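PDB 3KS6: glycerophosphoryl diester phosphodiesterase from Agrobacterium tumefaciens str. C58, which belongs to the glycerophosphoryl diester phosphodiesterase family, a TIM-barrel group, and carries a bound magnesium ion. Local coordinates for residues Pro40-Leu54 against Ile64-Thr76. Residues are numbered along the deposited sequence; the frame is centred on the assembly and turned at random.
Sequences PTADGAIVVHHDPTL and IVDMTLAKVKTAT
Ile-64 meets CG2 of Val-47 tip to tip with its own CG2, 3.5 Å away in one of the two conformers of Val-47. Its chi1 of -67° sets CG2 anti to the backbone N, while the extended chi2 (168°) carries CD1 on to CB of His-49 (3.6 Å). Leu-54 crosses Ile-64 at about a right angle: CD2 of Leu-54 packs on CG1 of Ile-64 and over one face of the His-49 ring, offset toward its rim, and CD1 meets SE of Met-67, a selenomethionine, at 3.7 Å. Val-47 CG1 slides past CD1 of Leu-69. Strand 46-48 is antiparallel to strand 33-40 of the TIM barrel, and this excursion packs the short helix 69-74, through Leu-69 and Val-72, against Val-47. Ile-64 N donates to Pro-52 O (2.9 Å), and Ala-42 N gives Met-67 O a nearly straight bond (169°) from above the carbonyl plane. Asp-43, in the type I turn Thr-41 to Gly-44, suits the helix start because its carboxylate takes up first-turn N-H groups: OD1 accepts from Leu-69 N (3.0 Å) and, on the opposite face, from Thr-41 OG1, while a water links OD2 to Ala-70 N. Thr-68, the N-cap, has a hydroxyl short enough to fold back and accept from Lys-71 N.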
loop_
_atom_site.group_PDB
_atom_site.type_symbol
_atom_site.label_atom_id
_atom_site.label_comp_id
_atom_site.label_asym_id
_atom_site.label_seq_id
_atom_site.Cartn_x
_atom_site.Cartn_y
_atom_site.Cartn_z
ATOM N N PRO A 40 6.774 -13.362 -3.675
ATOM C CA PRO A 40 7.944 -14.222 -3.630
ATOM C C PRO A 40 8.339 -14.709 -5.005
ATOM O O PRO A 40 7.467 -14.845 -5.855
ATOM C CB PRO A 40 7.460 -15.392 -2.784
ATOM C CG PRO A 40 5.995 -15.479 -3.086
ATOM C CD PRO A 40 5.546 -14.088 -3.332
ATOM N N THR A 41 9.635 -14.961 -5.224
ATOM C CA THR A 41 10.112 -15.646 -6.425
ATOM C C THR A 41 10.233 -17.145 -6.142
ATOM O O THR A 41 10.022 -17.594 -5.006
ATOM C CB THR A 41 11.467 -15.138 -6.879
ATOM O OG1 THR A 41 12.445 -15.501 -5.888
ATOM C CG2 THR A 41 11.411 -13.600 -7.108
ATOM N N ALA A 42 10.520 -17.938 -7.175
ATOM C CA ALA A 42 10.647 -19.390 -6.992
ATOM C C ALA A 42 11.851 -19.765 -6.123
ATOM O O ALA A 42 11.789 -20.745 -5.377
ATOM C CB ALA A 42 10.707 -20.136 -8.367
ATOM N N ASP A 43 12.894 -18.940 -6.170
ATOM C CA ASP A 43 14.152 -19.189 -5.471
ATOM C C ASP A 43 14.295 -18.418 -4.156
ATOM O O ASP A 43 15.403 -18.202 -3.682
ATOM C CB ASP A 43 15.378 -18.968 -6.403
ATOM C CG ASP A 43 15.491 -17.542 -6.948
ATOM O OD1 ASP A 43 14.476 -16.809 -6.978
ATOM O OD2 ASP A 43 16.612 -17.154 -7.369
ATOM N N GLY A 44 13.173 -17.974 -3.599
ATOM C CA GLY A 44 13.139 -17.455 -2.239
ATOM C C GLY A 44 13.473 -16.001 -2.028
ATOM O O GLY A 44 13.833 -15.619 -0.922
ATOM N N ALA A 45 13.313 -15.196 -3.065
ATOM C CA ALA A 45 13.562 -13.765 -2.982
ATOM C C ALA A 45 12.210 -13.064 -2.868
ATOM O O ALA A 45 11.161 -13.703 -3.007
ATOM C CB ALA A 45 14.308 -13.287 -4.205
ATOM N N ILE A 46 12.270 -11.758 -2.584
ATOM C CA ILE A 46 11.112 -10.888 -2.404
ATOM C C ILE A 46 11.225 -9.735 -3.418
ATOM O O ILE A 46 12.177 -8.982 -3.379
ATOM C CB ILE A 46 11.040 -10.317 -1.001
ATOM C CG1 ILE A 46 10.965 -11.446 0.034
ATOM C CG2 ILE A 46 9.807 -9.369 -0.875
ATOM C CD1 ILE A 46 11.008 -10.955 1.451
ATOM N N VAL A 47 10.277 -9.632 -4.340
ATOM C CA VAL A 47 10.284 -8.540 -5.297
ATOM C C VAL A 47 9.088 -7.637 -5.095
ATOM O O VAL A 47 8.025 -8.075 -4.664
ATOM C CB VAL A 47 10.336 -9.009 -6.760
ATOM C CG1 VAL A 47 11.647 -9.764 -7.032
ATOM C CG2 VAL A 47 9.108 -9.858 -7.113
ATOM N N VAL A 48 9.305 -6.373 -5.428
ATOM C CA VAL A 48 8.339 -5.293 -5.265
ATOM C C VAL A 48 7.597 -5.132 -6.618
ATOM O O VAL A 48 8.165 -4.720 -7.617
ATOM C CB VAL A 48 9.040 -3.968 -4.895
ATOM C CG1 VAL A 48 8.034 -2.858 -4.672
ATOM C CG2 VAL A 48 9.940 -4.156 -3.650
ATOM N N HIS A 49 6.333 -5.520 -6.640
ATOM C CA HIS A 49 5.516 -5.532 -7.864
ATOM C C HIS A 49 4.071 -5.616 -7.459
ATOM O O HIS A 49 3.743 -6.295 -6.479
ATOM C CB HIS A 49 5.886 -6.743 -8.722
ATOM C CG HIS A 49 5.584 -6.569 -10.179
ATOM N ND1 HIS A 49 6.458 -5.938 -11.032
ATOM C CD2 HIS A 49 4.528 -6.951 -10.944
ATOM C CE1 HIS A 49 5.962 -5.926 -12.257
ATOM N NE2 HIS A 49 4.792 -6.535 -12.238
ATOM N N HIS A 50 3.180 -4.973 -8.215
ATOM C CA HIS A 50 1.768 -5.026 -7.858
ATOM C C HIS A 50 1.113 -6.374 -8.194
ATOM O O HIS A 50 0.723 -7.102 -7.282
ATOM C CB HIS A 50 0.999 -3.881 -8.532
ATOM C CG HIS A 50 -0.466 -3.970 -8.294
ATOM N ND1 HIS A 50 -1.378 -4.155 -9.315
ATOM C CD2 HIS A 50 -1.170 -3.984 -7.142
ATOM C CE1 HIS A 50 -2.584 -4.268 -8.787
ATOM N NE2 HIS A 50 -2.485 -4.159 -7.472
ATOM N N ASP A 51 1.005 -6.720 -9.486
ATOM C CA ASP A 51 0.344 -7.976 -9.862
ATOM C C ASP A 51 1.236 -9.186 -9.530
ATOM O O ASP A 51 2.464 -9.060 -9.451
ATOM C CB ASP A 51 0.030 -8.028 -11.360
ATOM C CG ASP A 51 -1.112 -7.130 -11.776
ATOM O OD1 ASP A 51 -1.964 -6.751 -10.949
ATOM O OD2 ASP A 51 -1.135 -6.825 -12.979
ATOM N N PRO A 52 0.630 -10.368 -9.351
ATOM C CA PRO A 52 1.421 -11.563 -9.112
ATOM C C PRO A 52 2.105 -12.036 -10.390
ATOM O O PRO A 52 2.860 -13.013 -10.349
ATOM C CB PRO A 52 0.386 -12.574 -8.612
ATOM C CG PRO A 52 -0.900 -12.128 -9.211
ATOM C CD PRO A 52 -0.822 -10.641 -9.301
ATOM N N THR A 53 1.813 -11.373 -11.507
ATOM C CA THR A 53 2.428 -11.660 -12.798
ATOM C C THR A 53 3.071 -10.401 -13.343
ATOM O O THR A 53 2.729 -9.268 -12.974
ATOM C CB THR A 53 1.419 -12.177 -13.829
ATOM O OG1 THR A 53 0.432 -11.170 -14.051
ATOM C CG2 THR A 53 0.747 -13.505 -13.371
ATOM N N LEU A 54 4.025 -10.604 -14.230
ATOM C CA LEU A 54 4.757 -9.510 -14.827
ATOM C C LEU A 54 4.083 -8.875 -16.055
ATOM O O LEU A 54 4.547 -7.871 -16.521
ATOM C CB LEU A 54 6.163 -9.994 -15.203
ATOM C CG LEU A 54 7.145 -10.353 -14.058
ATOM C CD1 LEU A 54 8.554 -10.671 -14.631
ATOM C CD2 LEU A 54 7.257 -9.247 -12.992
ATOM N N ILE A 64 5.356 -14.399 -10.930
ATOM C CA ILE A 64 6.621 -14.145 -10.248
ATOM C C ILE A 64 7.071 -15.368 -9.412
ATOM O O ILE A 64 8.258 -15.741 -9.447
ATOM C CB ILE A 64 6.507 -12.873 -9.356
ATOM C CG1 ILE A 64 6.320 -11.613 -10.245
ATOM C CG2 ILE A 64 7.708 -12.749 -8.385
ATOM C CD1 ILE A 64 5.899 -10.283 -9.462
ATOM N N VAL A 65 6.121 -16.000 -8.708
ATOM C CA VAL A 65 6.450 -17.119 -7.819
ATOM C C VAL A 65 6.993 -18.344 -8.581
ATOM O O VAL A 65 7.615 -19.191 -7.953
ATOM C CB VAL A 65 5.250 -17.521 -6.953
ATOM C CG1 VAL A 65 4.174 -18.183 -7.785
ATOM C CG2 VAL A 65 5.695 -18.376 -5.724
ATOM N N ASP A 66 6.749 -18.428 -9.897
ATOM C CA ASP A 66 7.247 -19.519 -10.745
ATOM C C ASP A 66 8.613 -19.184 -11.360
ATOM O O ASP A 66 9.197 -19.999 -12.074
ATOM C CB ASP A 66 6.268 -19.793 -11.885
ATOM C CG ASP A 66 4.950 -20.360 -11.422
ATOM O OD1 ASP A 66 4.885 -20.935 -10.330
ATOM O OD2 ASP A 66 3.968 -20.229 -12.190
HETATM N N MSE A 67 9.147 -17.998 -11.081
HETATM C CA MSE A 67 10.353 -17.517 -11.740
HETATM C C MSE A 67 11.461 -17.281 -10.739
HETATM O O MSE A 67 11.184 -16.928 -9.606
HETATM C CB MSE A 67 10.060 -16.150 -12.410
HETATM C CG MSE A 67 9.052 -16.203 -13.523
HETATM SE SE MSE A 67 8.647 -14.348 -14.126
HETATM C CE MSE A 67 7.439 -14.759 -15.200
ATOM N N THR A 68 12.720 -17.394 -11.176
ATOM C CA THR A 68 13.838 -17.020 -10.344
ATOM C C THR A 68 13.944 -15.504 -10.321
ATOM O O THR A 68 13.444 -14.825 -11.225
ATOM C CB THR A 68 15.177 -17.560 -10.897
ATOM O OG1 THR A 68 15.403 -17.012 -12.198
ATOM C CG2 THR A 68 15.150 -19.081 -10.945
ATOM N N LEU A 69 14.621 -14.980 -9.313
ATOM C CA LEU A 69 14.901 -13.559 -9.267
ATOM C C LEU A 69 15.649 -13.108 -10.512
ATOM O O LEU A 69 15.350 -12.051 -11.035
ATOM C CB LEU A 69 15.717 -13.183 -8.021
ATOM C CG LEU A 69 16.070 -11.704 -7.863
ATOM C CD1 LEU A 69 14.768 -10.838 -7.821
ATOM C CD2 LEU A 69 16.949 -11.490 -6.611
ATOM N N ALA A 70 16.628 -13.884 -11.002
ATOM C CA ALA A 70 17.385 -13.464 -12.194
ATOM C C ALA A 70 16.460 -13.268 -13.417
ATOM O O ALA A 70 16.630 -12.341 -14.191
ATOM C CB ALA A 70 18.483 -14.466 -12.516
ATOM N N LYS A 71 15.474 -14.131 -13.570
ATOM C CA LYS A 71 14.553 -14.016 -14.684
ATOM C C LYS A 71 13.717 -12.736 -14.501
ATOM O O LYS A 71 13.615 -11.919 -15.416
ATOM C CB LYS A 71 13.690 -15.277 -14.808
ATOM C CG LYS A 71 12.597 -15.201 -15.875
ATOM C CD LYS A 71 13.138 -14.876 -17.256
ATOM N N VAL A 72 13.194 -12.533 -13.294
ATOM C CA VAL A 72 12.418 -11.313 -12.997
ATOM C C VAL A 72 13.233 -10.068 -13.313
ATOM O O VAL A 72 12.729 -9.106 -13.903
ATOM C CB VAL A 72 11.951 -11.279 -11.514
ATOM C CG1 VAL A 72 11.350 -9.902 -11.152
ATOM C CG2 VAL A 72 10.958 -12.377 -11.246
ATOM N N LYS A 73 14.512 -10.105 -12.954
ATOM C CA LYS A 73 15.405 -8.982 -13.169
ATOM C C LYS A 73 15.699 -8.686 -14.629
ATOM O O LYS A 73 16.196 -7.614 -14.918
ATOM C CB LYS A 73 16.709 -9.160 -12.374
ATOM C CG LYS A 73 16.564 -8.822 -10.881
ATOM C CD LYS A 73 16.749 -7.315 -10.671
ATOM C CE LYS A 73 16.600 -6.876 -9.215
ATOM N NZ LYS A 73 16.589 -5.389 -9.186
ATOM N N THR A 74 15.409 -9.606 -15.545
ATOM C CA THR A 74 15.550 -9.294 -16.962
ATOM C C THR A 74 14.381 -8.447 -17.523
ATOM O O THR A 74 14.513 -7.851 -18.603
ATOM C CB THR A 74 15.713 -10.565 -17.829
ATOM O OG1 THR A 74 14.493 -11.320 -17.840
ATOM C CG2 THR A 74 16.869 -11.433 -17.291
ATOM N N ALA A 75 13.254 -8.395 -16.807
ATOM C CA ALA A 75 12.109 -7.608 -17.238
ATOM C C ALA A 75 12.398 -6.122 -17.154
ATOM O O ALA A 75 13.138 -5.679 -16.287
ATOM C CB ALA A 75 10.911 -7.925 -16.370
ATOM N N THR A 76 11.787 -5.373 -18.073
ATOM C CA THR A 76 11.890 -3.927 -18.151
ATOM C C THR A 76 10.511 -3.369 -17.804
ATOM O O THR A 76 9.504 -3.820 -18.361
ATOM C CB THR A 76 12.276 -3.490 -19.580
ATOM O OG1 THR A 76 13.512 -4.115 -19.962
ATOM C CG2 THR A 76 12.429 -1.984 -19.669
HETATM O O HOH W 1 18.101 -15.889 -9.319
HETATM O O HOH W 2 3.180 -14.926 -8.363
#